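Citrate lyase, subunit 1 (Methanosaeta concilii, PDB 6HXI) probably catalyses, as part of ATP citrate lyase, the ATP-dependent conversion of citrate and coenzyme A into acetyl-CoA, oxaloacetate, ADP and phosphate. Local coordinates at residues K12-R17 and S232-P237; I149-D154 and L162-K167; T289-D292 and E298-N301; G354-L359 and G393-V398. All coordinates share one frame; numbering follows the deposited sequence.

Interaction 1: K12-R17 and S232-P237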
loop_
_atom_site.group_PDB
_atom_site.type_symbol
_atom_site.label_atom_id
_atom_site.label_comp_id
_atom_site.label_asym_id
_atom_site.label_seq_id
_atom_site.Cartn_x
_atom_site.Cartn_y
_atom_site.Cartn_z
ATOM N N LYS C 12 4.530 -4.205 -68.803
ATOM C CA LYS C 12 5.073 -3.075 -69.560
ATOM C C LYS C 12 5.092 -1.807 -68.709
ATOM O O LYS C 12 6.032 -1.023 -68.826
ATOM C CB LYS C 12 4.286 -2.848 -70.858
ATOM C CG LYS C 12 4.635 -3.853 -71.940
ATOM C CD LYS C 12 3.784 -3.688 -73.168
ATOM C CE LYS C 12 4.423 -4.424 -74.315
ATOM N NZ LYS C 12 3.618 -4.327 -75.551
ATOM N N ASN C 13 4.069 -1.617 -67.848
ATOM C CA ASN C 13 3.974 -0.479 -66.931
ATOM C C ASN C 13 5.088 -0.559 -65.899
ATOM O O ASN C 13 5.715 0.470 -65.622
ATOM C CB ASN C 13 2.612 -0.408 -66.252
ATOM C CG ASN C 13 1.991 0.965 -66.291
ATOM O OD1 ASN C 13 2.607 1.979 -65.924
ATOM N ND2 ASN C 13 0.754 1.032 -66.752
ATOM N N LEU C 14 5.363 -1.794 -65.372
ATOM C CA LEU C 14 6.460 -2.068 -64.429
ATOM C C LEU C 14 7.792 -1.749 -65.127
ATOM O O LEU C 14 8.627 -1.040 -64.567
ATOM C CB LEU C 14 6.454 -3.536 -63.921
ATOM C CG LEU C 14 5.424 -3.912 -62.839
ATOM C CD1 LEU C 14 5.346 -5.427 -62.630
ATOM C CD2 LEU C 14 5.735 -3.235 -61.532
ATOM N N LEU C 15 7.961 -2.238 -66.368
ATOM C CA LEU C 15 9.159 -1.995 -67.165
ATOM C C LEU C 15 9.353 -0.497 -67.430
ATOM O O LEU C 15 10.473 -0.004 -67.300
ATOM C CB LEU C 15 9.139 -2.779 -68.489
ATOM C CG LEU C 15 10.508 -2.876 -69.145
ATOM C CD1 LEU C 15 11.327 -3.945 -68.503
ATOM C CD2 LEU C 15 10.396 -3.133 -70.628
ATOM N N ALA C 16 8.273 0.215 -67.775
ATOM C CA ALA C 16 8.296 1.652 -68.041
ATOM C C ALA C 16 8.676 2.438 -66.789
ATOM O O ALA C 16 9.493 3.346 -66.875
ATOM C CB ALA C 16 6.951 2.110 -68.559
ATOM N N ARG C 17 8.153 2.027 -65.620
ATOM C CA ARG C 17 8.416 2.670 -64.340
ATOM C C ARG C 17 9.786 2.364 -63.742
ATOM O O ARG C 17 10.496 3.295 -63.373
ATOM C CB ARG C 17 7.302 2.334 -63.321
ATOM C CG ARG C 17 7.177 3.339 -62.173
ATOM C CD ARG C 17 5.733 3.604 -61.780
ATOM N NE ARG C 17 5.288 2.748 -60.677
ATOM C CZ ARG C 17 4.621 1.605 -60.825
ATOM N NH1 ARG C 17 4.319 1.154 -62.040
ATOM N NH2 ARG C 17 4.255 0.903 -59.760
ATOM N N SER C 232 2.136 -1.775 -56.557
ATOM C CA SER C 232 1.036 -0.889 -56.136
ATOM C C SER C 232 -0.133 -0.761 -57.123
ATOM O O SER C 232 -1.296 -0.850 -56.711
ATOM C CB SER C 232 1.567 0.495 -55.782
ATOM O OG SER C 232 2.159 1.109 -56.913
ATOM N N GLU C 233 0.185 -0.570 -58.413
ATOM C CA GLU C 233 -0.766 -0.374 -59.512
ATOM C C GLU C 233 -1.273 -1.663 -60.178
ATOM O O GLU C 233 -1.971 -1.572 -61.188
ATOM C CB GLU C 233 -0.154 0.570 -60.574
ATOM C CG GLU C 233 -0.374 2.045 -60.286
ATOM C CD GLU C 233 0.820 2.798 -59.732
ATOM O OE1 GLU C 233 1.794 3.003 -60.492
ATOM O OE2 GLU C 233 0.757 3.240 -58.560
ATOM N N LEU C 234 -0.949 -2.852 -59.646
ATOM C CA LEU C 234 -1.431 -4.067 -60.319
ATOM C C LEU C 234 -2.218 -5.036 -59.420
ATOM O O LEU C 234 -2.081 -5.035 -58.191
ATOM C CB LEU C 234 -0.292 -4.813 -61.060
ATOM C CG LEU C 234 0.639 -5.724 -60.246
ATOM C CD1 LEU C 234 0.303 -7.180 -60.478
ATOM C CD2 LEU C 234 2.073 -5.500 -60.636
ATOM N N ALA C 235 -3.017 -5.880 -60.085
ATOM C CA ALA C 235 -3.829 -6.942 -59.504
ATOM C C ALA C 235 -3.675 -8.182 -60.391
ATOM O O ALA C 235 -3.583 -8.042 -61.616
ATOM C CB ALA C 235 -5.289 -6.511 -59.438
ATOM N N PHE C 236 -3.598 -9.384 -59.780
ATOM C CA PHE C 236 -3.457 -10.625 -60.543
ATOM C C PHE C 236 -4.752 -10.996 -61.285
ATOM O O PHE C 236 -5.820 -11.066 -60.673
ATOM C CB PHE C 236 -2.944 -11.795 -59.674
ATOM C CG PHE C 236 -1.567 -11.630 -59.071
ATOM C CD1 PHE C 236 -0.442 -11.528 -59.881
ATOM C CD2 PHE C 236 -1.388 -11.645 -57.696
ATOM C CE1 PHE C 236 0.831 -11.382 -59.325
ATOM C CE2 PHE C 236 -0.114 -11.520 -57.141
ATOM C CZ PHE C 236 0.987 -11.377 -57.961
ATOM N N PRO C 237 -4.684 -11.202 -62.613
ATOM C CA PRO C 237 -5.903 -11.553 -63.352
ATOM C C PRO C 237 -6.254 -13.037 -63.254
ATOM O O PRO C 237 -5.388 -13.863 -62.967
ATOM C CB PRO C 237 -5.551 -11.172 -64.788
ATOM C CG PRO C 237 -4.075 -11.362 -64.884
ATOM C CD PRO C 237 -3.508 -11.125 -63.507
#

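Interaction 2: I149-D154 and L162-K167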
loop_
_atom_site.group_PDB
_atom_site.type_symbol
_atom_site.label_atom_id
_atom_site.label_comp_id
_atom_site.label_asym_id
_atom_site.label_seq_id
_atom_site.Cartn_x
_atom_site.Cartn_y
_atom_site.Cartn_z
ATOM N N ILE C 149 20.866 -18.224 -77.560
ATOM C CA ILE C 149 21.995 -18.270 -76.626
ATOM C C ILE C 149 21.476 -18.179 -75.199
ATOM O O ILE C 149 20.527 -17.436 -74.936
ATOM C CB ILE C 149 23.153 -17.267 -76.935
ATOM C CG1 ILE C 149 22.706 -15.782 -76.875
ATOM C CG2 ILE C 149 23.836 -17.595 -78.263
ATOM C CD1 ILE C 149 22.993 -15.111 -75.541
ATOM N N SER C 150 22.094 -18.933 -74.284
ATOM C CA SER C 150 21.716 -18.974 -72.875
ATOM C C SER C 150 22.845 -18.442 -71.997
ATOM O O SER C 150 23.997 -18.832 -72.193
ATOM C CB SER C 150 21.358 -20.402 -72.478
ATOM O OG SER C 150 20.970 -20.482 -71.113
ATOM N N ILE C 151 22.511 -17.554 -71.032
ATOM C CA ILE C 151 23.443 -16.939 -70.062
ATOM C C ILE C 151 22.956 -17.273 -68.663
ATOM O O ILE C 151 21.889 -16.797 -68.273
ATOM C CB ILE C 151 23.574 -15.390 -70.258
ATOM C CG1 ILE C 151 23.990 -15.020 -71.716
ATOM C CG2 ILE C 151 24.524 -14.769 -69.212
ATOM C CD1 ILE C 151 23.685 -13.572 -72.152
ATOM N N HIS C 152 23.730 -18.068 -67.908
ATOM C CA HIS C 152 23.366 -18.426 -66.548
ATOM C C HIS C 152 23.952 -17.429 -65.545
ATOM O O HIS C 152 25.145 -17.156 -65.581
ATOM C CB HIS C 152 23.789 -19.866 -66.209
ATOM C CG HIS C 152 23.438 -20.261 -64.804
ATOM N ND1 HIS C 152 22.130 -20.555 -64.437
ATOM C CD2 HIS C 152 24.221 -20.321 -63.700
ATOM C CE1 HIS C 152 22.169 -20.816 -63.141
ATOM N NE2 HIS C 152 23.400 -20.674 -62.649
ATOM N N VAL C 153 23.104 -16.908 -64.641
ATOM C CA VAL C 153 23.471 -15.963 -63.583
ATOM C C VAL C 153 23.363 -16.715 -62.264
ATOM O O VAL C 153 22.266 -17.105 -61.866
ATOM C CB VAL C 153 22.596 -14.673 -63.597
ATOM C CG1 VAL C 153 23.152 -13.614 -62.649
ATOM C CG2 VAL C 153 22.469 -14.103 -65.008
ATOM N N ASP C 154 24.507 -16.983 -61.620
ATOM C CA ASP C 154 24.566 -17.710 -60.352
ATOM C C ASP C 154 23.860 -16.894 -59.262
ATOM O O ASP C 154 23.942 -15.660 -59.259
ATOM C CB ASP C 154 26.025 -18.023 -59.973
ATOM C CG ASP C 154 26.184 -18.810 -58.690
ATOM O OD1 ASP C 154 26.047 -20.049 -58.733
ATOM O OD2 ASP C 154 26.449 -18.184 -57.637
ATOM N N LEU C 162 29.689 -11.530 -64.371
ATOM C CA LEU C 162 29.630 -11.977 -65.765
ATOM C C LEU C 162 29.901 -10.912 -66.823
ATOM O O LEU C 162 29.380 -9.796 -66.740
ATOM C CB LEU C 162 28.252 -12.610 -66.077
ATOM C CG LEU C 162 27.789 -13.785 -65.239
ATOM C CD1 LEU C 162 26.299 -13.953 -65.357
ATOM C CD2 LEU C 162 28.501 -15.061 -65.636
ATOM N N ASP C 163 30.633 -11.304 -67.880
ATOM C CA ASP C 163 30.862 -10.465 -69.049
ATOM C C ASP C 163 29.768 -10.874 -70.037
ATOM O O ASP C 163 29.932 -11.849 -70.782
ATOM C CB ASP C 163 32.267 -10.686 -69.637
ATOM C CG ASP C 163 32.467 -10.056 -71.011
ATOM O OD1 ASP C 163 32.413 -8.811 -71.109
ATOM O OD2 ASP C 163 32.637 -10.815 -71.993
ATOM N N VAL C 164 28.616 -10.168 -69.979
ATOM C CA VAL C 164 27.434 -10.401 -70.825
ATOM C C VAL C 164 27.778 -10.141 -72.296
ATOM O O VAL C 164 27.236 -10.815 -73.171
ATOM C CB VAL C 164 26.171 -9.623 -70.337
ATOM C CG1 VAL C 164 24.976 -9.869 -71.247
ATOM C CG2 VAL C 164 25.810 -9.988 -68.896
ATOM N N GLY C 165 28.733 -9.231 -72.531
ATOM C CA GLY C 165 29.277 -8.873 -73.838
ATOM C C GLY C 165 29.387 -10.041 -74.790
ATOM O O GLY C 165 28.890 -9.951 -75.911
ATOM N N SER C 166 29.976 -11.171 -74.320
ATOM C CA SER C 166 30.094 -12.428 -75.069
ATOM C C SER C 166 28.678 -13.041 -75.293
ATOM O O SER C 166 28.178 -13.887 -74.545
ATOM C CB SER C 166 31.046 -13.386 -74.368
ATOM O OG SER C 166 32.287 -12.743 -74.142
ATOM N N LYS C 167 28.046 -12.505 -76.343
ATOM C CA LYS C 167 26.728 -12.738 -76.905
ATOM C C LYS C 167 26.941 -12.871 -78.443
ATOM O O LYS C 167 28.083 -13.094 -78.879
ATOM C CB LYS C 167 25.880 -11.505 -76.587
ATOM C CG LYS C 167 24.377 -11.749 -76.528
ATOM C CD LYS C 167 23.664 -10.793 -75.574
ATOM C CE LYS C 167 23.688 -9.345 -76.016
ATOM N NZ LYS C 167 24.897 -8.633 -75.527
#

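Interaction 3: T289-D292 and E298-N301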
loop_
_atom_site.group_PDB
_atom_site.type_symbol
_atom_site.label_atom_id
_atom_site.label_comp_id
_atom_site.label_asym_id
_atom_site.label_seq_id
_atom_site.Cartn_x
_atom_site.Cartn_y
_atom_site.Cartn_z
ATOM N N THR C 289 -7.595 -39.708 -56.301
ATOM C CA THR C 289 -8.514 -40.831 -56.049
ATOM C C THR C 289 -9.888 -40.579 -56.666
ATOM O O THR C 289 -10.429 -41.488 -57.278
ATOM C CB THR C 289 -8.572 -41.169 -54.545
ATOM O OG1 THR C 289 -7.241 -41.241 -54.035
ATOM C CG2 THR C 289 -9.277 -42.480 -54.264
ATOM N N ILE C 290 -10.442 -39.353 -56.525
ATOM C CA ILE C 290 -11.751 -38.997 -57.110
ATOM C C ILE C 290 -11.699 -39.129 -58.649
ATOM O O ILE C 290 -12.606 -39.722 -59.215
ATOM C CB ILE C 290 -12.277 -37.605 -56.627
ATOM C CG1 ILE C 290 -12.375 -37.531 -55.082
ATOM C CG2 ILE C 290 -13.633 -37.270 -57.273
ATOM C CD1 ILE C 290 -12.336 -36.087 -54.472
ATOM N N CYS C 291 -10.618 -38.618 -59.302
ATOM C CA CYS C 291 -10.373 -38.729 -60.751
ATOM C C CYS C 291 -10.164 -40.177 -61.159
ATOM O O CYS C 291 -10.638 -40.585 -62.230
ATOM C CB CYS C 291 -9.186 -37.875 -61.175
ATOM S SG CYS C 291 -9.444 -36.096 -60.977
ATOM N N ASP C 292 -9.437 -40.955 -60.321
ATOM C CA ASP C 292 -9.178 -42.382 -60.553
ATOM C C ASP C 292 -10.456 -43.211 -60.529
ATOM O O ASP C 292 -10.500 -44.228 -61.211
ATOM C CB ASP C 292 -8.124 -42.964 -59.591
ATOM C CG ASP C 292 -6.688 -42.815 -60.069
ATOM O OD1 ASP C 292 -6.372 -43.308 -61.190
ATOM O OD2 ASP C 292 -5.864 -42.264 -59.303
ATOM N N GLU C 298 -17.608 -34.501 -61.371
ATOM C CA GLU C 298 -18.321 -34.163 -60.140
ATOM C C GLU C 298 -17.450 -33.444 -59.094
ATOM O O GLU C 298 -17.973 -32.997 -58.064
ATOM C CB GLU C 298 -19.032 -35.378 -59.538
ATOM C CG GLU C 298 -20.255 -35.822 -60.334
ATOM C CD GLU C 298 -21.287 -34.788 -60.771
ATOM O OE1 GLU C 298 -21.386 -33.709 -60.141
ATOM O OE2 GLU C 298 -22.022 -35.082 -61.740
ATOM N N MET C 299 -16.142 -33.303 -59.357
ATOM C CA MET C 299 -15.257 -32.599 -58.432
ATOM C C MET C 299 -15.537 -31.108 -58.485
ATOM O O MET C 299 -15.096 -30.411 -59.400
ATOM C CB MET C 299 -13.798 -32.910 -58.708
ATOM C CG MET C 299 -13.124 -33.475 -57.516
ATOM S SD MET C 299 -11.343 -33.382 -57.680
ATOM C CE MET C 299 -11.088 -34.694 -58.671
ATOM N N ALA C 300 -16.337 -30.646 -57.525
ATOM C CA ALA C 300 -16.791 -29.270 -57.414
ATOM C C ALA C 300 -15.714 -28.242 -57.064
ATOM O O ALA C 300 -15.881 -27.051 -57.374
ATOM C CB ALA C 300 -17.920 -29.193 -56.421
ATOM N N ASN C 301 -14.627 -28.685 -56.402
ATOM C CA ASN C 301 -13.558 -27.776 -55.996
ATOM C C ASN C 301 -12.257 -28.491 -55.644
ATOM O O ASN C 301 -12.250 -29.710 -55.428
ATOM C CB ASN C 301 -14.000 -26.972 -54.756
ATOM C CG ASN C 301 -13.991 -27.793 -53.480
ATOM O OD1 ASN C 301 -14.714 -28.780 -53.332
ATOM N ND2 ASN C 301 -13.142 -27.431 -52.549
#

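Interaction 4: G354-L359 and G393-V398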
loop_
_atom_site.group_PDB
_atom_site.type_symbol
_atom_site.label_atom_id
_atom_site.label_comp_id
_atom_site.label_asym_id
_atom_site.label_seq_id
_atom_site.Cartn_x
_atom_site.Cartn_y
_atom_site.Cartn_z
ATOM N N GLY C 354 -14.297 -25.292 -35.446
ATOM C CA GLY C 354 -14.699 -24.325 -36.470
ATOM C C GLY C 354 -15.616 -24.949 -37.517
ATOM O O GLY C 354 -16.623 -24.349 -37.908
ATOM N N VAL C 355 -15.276 -26.183 -37.947
ATOM C CA VAL C 355 -16.033 -26.998 -38.916
ATOM C C VAL C 355 -17.423 -27.338 -38.325
ATOM O O VAL C 355 -18.431 -27.168 -39.009
ATOM C CB VAL C 355 -15.239 -28.274 -39.342
ATOM C CG1 VAL C 355 -16.091 -29.207 -40.209
ATOM C CG2 VAL C 355 -13.923 -27.914 -40.042
ATOM N N VAL C 356 -17.468 -27.806 -37.062
ATOM C CA VAL C 356 -18.707 -28.146 -36.346
ATOM C C VAL C 356 -19.612 -26.910 -36.235
ATOM O O VAL C 356 -20.791 -27.018 -36.547
ATOM C CB VAL C 356 -18.445 -28.865 -34.979
ATOM C CG1 VAL C 356 -19.689 -28.895 -34.089
ATOM C CG2 VAL C 356 -17.924 -30.285 -35.201
ATOM N N MET C 357 -19.050 -25.735 -35.858
ATOM C CA MET C 357 -19.787 -24.462 -35.736
ATOM C C MET C 357 -20.482 -24.031 -37.034
ATOM O O MET C 357 -21.627 -23.564 -36.993
ATOM C CB MET C 357 -18.874 -23.347 -35.231
ATOM C CG MET C 357 -18.630 -23.424 -33.752
ATOM S SD MET C 357 -17.424 -22.228 -33.173
ATOM C CE MET C 357 -18.220 -21.783 -31.594
ATOM N N ALA C 358 -19.789 -24.205 -38.183
ATOM C CA ALA C 358 -20.344 -23.876 -39.492
ATOM C C ALA C 358 -21.445 -24.862 -39.868
ATOM O O ALA C 358 -22.512 -24.415 -40.290
ATOM C CB ALA C 358 -19.259 -23.862 -40.543
ATOM N N LEU C 359 -21.217 -26.189 -39.651
ATOM C CA LEU C 359 -22.194 -27.248 -39.939
ATOM C C LEU C 359 -23.483 -27.072 -39.142
ATOM O O LEU C 359 -24.564 -27.288 -39.696
ATOM C CB LEU C 359 -21.609 -28.654 -39.734
ATOM C CG LEU C 359 -20.550 -29.118 -40.740
ATOM C CD1 LEU C 359 -19.801 -30.321 -40.216
ATOM C CD2 LEU C 359 -21.155 -29.439 -42.090
ATOM N N GLY C 393 -23.289 -35.379 -35.693
ATOM C CA GLY C 393 -24.025 -36.303 -36.559
ATOM C C GLY C 393 -25.248 -36.944 -35.924
ATOM O O GLY C 393 -26.194 -37.300 -36.625
ATOM N N LYS C 394 -25.243 -37.091 -34.594
ATOM C CA LYS C 394 -26.367 -37.657 -33.847
ATOM C C LYS C 394 -27.489 -36.616 -33.580
ATOM O O LYS C 394 -28.575 -36.996 -33.129
ATOM C CB LYS C 394 -25.877 -38.292 -32.527
ATOM C CG LYS C 394 -25.014 -39.538 -32.710
ATOM C CD LYS C 394 -24.463 -40.052 -31.378
ATOM C CE LYS C 394 -23.017 -40.501 -31.469
ATOM N NZ LYS C 394 -22.857 -41.786 -32.210
ATOM N N ARG C 395 -27.240 -35.318 -33.859
ATOM C CA ARG C 395 -28.241 -34.276 -33.602
ATOM C C ARG C 395 -28.610 -33.401 -34.830
ATOM O O ARG C 395 -29.690 -32.811 -34.843
ATOM C CB ARG C 395 -27.817 -33.394 -32.404
ATOM C CG ARG C 395 -26.606 -32.498 -32.651
ATOM C CD ARG C 395 -26.297 -31.642 -31.442
ATOM N NE ARG C 395 -25.386 -30.545 -31.776
ATOM C CZ ARG C 395 -24.061 -30.609 -31.686
ATOM N NH1 ARG C 395 -23.318 -29.565 -32.018
ATOM N NH2 ARG C 395 -23.468 -31.718 -31.258
ATOM N N LEU C 396 -27.714 -33.311 -35.831
ATOM C CA LEU C 396 -27.864 -32.489 -37.037
ATOM C C LEU C 396 -28.951 -32.965 -38.000
ATOM O O LEU C 396 -29.605 -32.130 -38.629
ATOM C CB LEU C 396 -26.512 -32.352 -37.774
ATOM C CG LEU C 396 -26.225 -31.023 -38.498
ATOM C CD1 LEU C 396 -26.174 -29.841 -37.529
ATOM C CD2 LEU C 396 -24.907 -31.079 -39.208
ATOM N N GLY C 397 -29.121 -34.280 -38.124
ATOM C CA GLY C 397 -30.115 -34.863 -39.021
ATOM C C GLY C 397 -29.590 -35.167 -40.410
ATOM O O GLY C 397 -30.369 -35.363 -41.346
ATOM N N VAL C 398 -28.256 -35.193 -40.554
ATOM C CA VAL C 398 -27.543 -35.505 -41.801
ATOM C C VAL C 398 -26.520 -36.625 -41.519
ATOM O O VAL C 398 -25.942 -36.644 -40.424
ATOM C CB VAL C 398 -26.898 -34.270 -42.515
ATOM C CG1 VAL C 398 -27.954 -33.351 -43.125
ATOM C CG2 VAL C 398 -25.960 -33.498 -41.599
#

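Interaction 1: K12-R17 and S232-P237
The first torsion of Arg17 sets CG opposite its own main-chain nitrogen (chi1 -158°), and bends at chi2 and chi3 then fold the chain so that its guanidinium turns a face to the carboxylate of Glu233. The glutamate chain, itself bent at chi2 (103°), brings OE1 over the middle of that face, 3.2 Å from Arg17 CZ. The two flat groups are 40° apart and are therefore neither stacked nor coplanar. With Glu233 OE1 3.3 Å from Arg17 NH2, the attraction in this salt bridge is electrostatic, since the oxygen sits above the group and not in line with any of its N-H bonds; the directional grip of an in-plane pair is missing. Ser232 OG approaches Arg17 NH2 obliquely at 3.5 Å, but its hydrogen bond is made to the carbonyl O of Lys229. Beside this polar pair lies a small apolar one. Leu14 CD1 meets Leu234 CD2 at 3.8 Å, the side chains crossing at about a right angle, and each leucine also rests on Ile6. Phe189 of helix 173-192 touches Leu14 as well, while Leu219 touches Leu234, which ties the apolar pair to the sheet and the helix behind it. The contact thus has a charged outer side, reaching the surface at Glu233, and a leucine pair against the body of the fold. Helix 8-18, in the ATP-grasp region, follows strand 3-6, and the loop between strand 209-220 and helix 246-256 packs on this N-terminal strand-helix unit.

Interaction 2: I149-D154 and L162-K167
Apolar contacts between Ile149, Ile151 and Val153 on the strand and Leu162, Val164 and Lys167 on the loop carry most of this interface. Ile151 CD1 reaches Val164 CG1 at 4.0 Å, the two side chains crossing at about a right angle. Leu162 settles on the strand mainly through CD1, which lies 3.8 Å from Val153 CG2 and 4.3 Å from Ile151 CG2. At the other end Ile149 CD1 meets the aliphatic part of Lys167, 3.8 Å from CG. The first torsion of Ile149 (chi1 62°) places CG1 between the main-chain nitrogen and carbonyl carbon, from where CD1 extends to the lysine chain. A further van der Waals contact brings Leu162 CD1 to the carbonyl oxygen of His152 at 3.4 Å.

Polar bonding shapes each partner separately. In the loop, Ser166 OG donates to Asp163 OD2 over 2.9 Å, and an inverse gamma turn centred on Ser166 is closed by a weak bond from Lys167 N to Gly165 O. The strand spends its main-chain bonds on strand 128-134, through Phe133, Ile131 and Asp129. Val164 also touches Ile183 and Thr184 of helix 173-192, and Val153 touches Trp187. This is a loop folded back over a strand that is outermost, within this chain, in an antiparallel sheet of the ATP-grasp region, touching both that strand and helix 173-192, which follows it.

Interaction 3: T289-D292 and E298-N301
This is a buried, purely apolar and sulfur contact in the citrate-binding region, where Met299, in the loop before strand 301-306, inserts its side chain against Ile290 and Cys291 near the end of helix 280-292. The methionine runs out extended at chi2 and bends at chi3 (-79°), which turns CE onto the helix, against Ile290 CB and Cys291. Ile290 is touched at two levels: its CG2 lies 3.8 Å from Met299 CG, and its CB lies 3.8 Å from Met299 CE, the two side chains crossing obliquely. Cys291 SG is modelled 3.2 Å from Met299 CE, a spacing so short that its exact value is doubtful. The helix follows strand 273-275 of a parallel sheet, and the loop returns to that strand through main-chain bonds of Glu298 and Ala300 with Val273, so methionine and helix meet beside strand 273-275 of this alpha/beta fold. Cutting Met299 back to alanine would probably deprive Ile290 and Cys291 of the CG and CE contacts and open a gap between helix and loop. The partner subunit borders the same place: Leu267 of the neighbouring alpha-subunit chain packs on Met299, and Cys263 of that chain packs on Cys291.

Interaction 4: G354-L359 and G393-V398
Leu396 points its CB toward helix 348-361, and from there the chain leads through CG to two methyls that both lie against the carbonyl oxygen of Leu359. CD1 lies 3.7 Å from the main-chain O of Leu359, and CD2 comes almost as near to that oxygen at 3.8 Å. CD2 also reaches Leu359 CB at 4.1 Å, the apolar part of the pairing. The first torsion of Leu396 (chi1 -146°) is displaced from a staggered position, and with chi2 at 63° it spreads the methyls over the carbonyl of Leu359. Leu366 of helix 363-368 touches both leucines, while Leu359 also rests on Leu392 and on Ile373 of strand 371-376.

Helices 348-361 and 382-396 belong to successive beta-alpha-beta crossovers of the parallel sheet: the first precedes strand 371-376, the second links that strand to strand 400-403, and here the helices pack against each other. With a glycine in place of Leu396, Leu359 would probably lose one of its apolar neighbours, the CD2 contact at CB, and a gap would be likely to open between the helices. Next to it, Arg395 runs extended through chi2 and chi3, and its guanidinium then turns at chi4 and brings NH1 within 4.2 Å of Val356 CG1, in an oblique approach; the same NH1 forms a salt bridge with Glu360, which follows Leu359 in the sequence. Val356 is otherwise packed on Leu388, Met389 and Leu392 of the second helix.

Interaction 2 and helix 8-18 of interaction 1 belong to the ATP-grasp region, interactions 3 and 4 to the citrate-binding region. Interaction 1 lies at the surface and alone has a salt bridge between its segments. Interaction 2 is partly buried and mainly aliphatic. Helix 173-192 backs both, although their centres are 27 Å apart. Interactions 3 and 4 are buried; sulfur and a neighbouring subunit mark the first, leucine packing between two helices of one chain the second. Their centres lie 24 Å apart beside one parallel sheet. Interactions 2 and 3 join segments close in sequence, whereas interaction 1 brings together residues more than 200 positions apart.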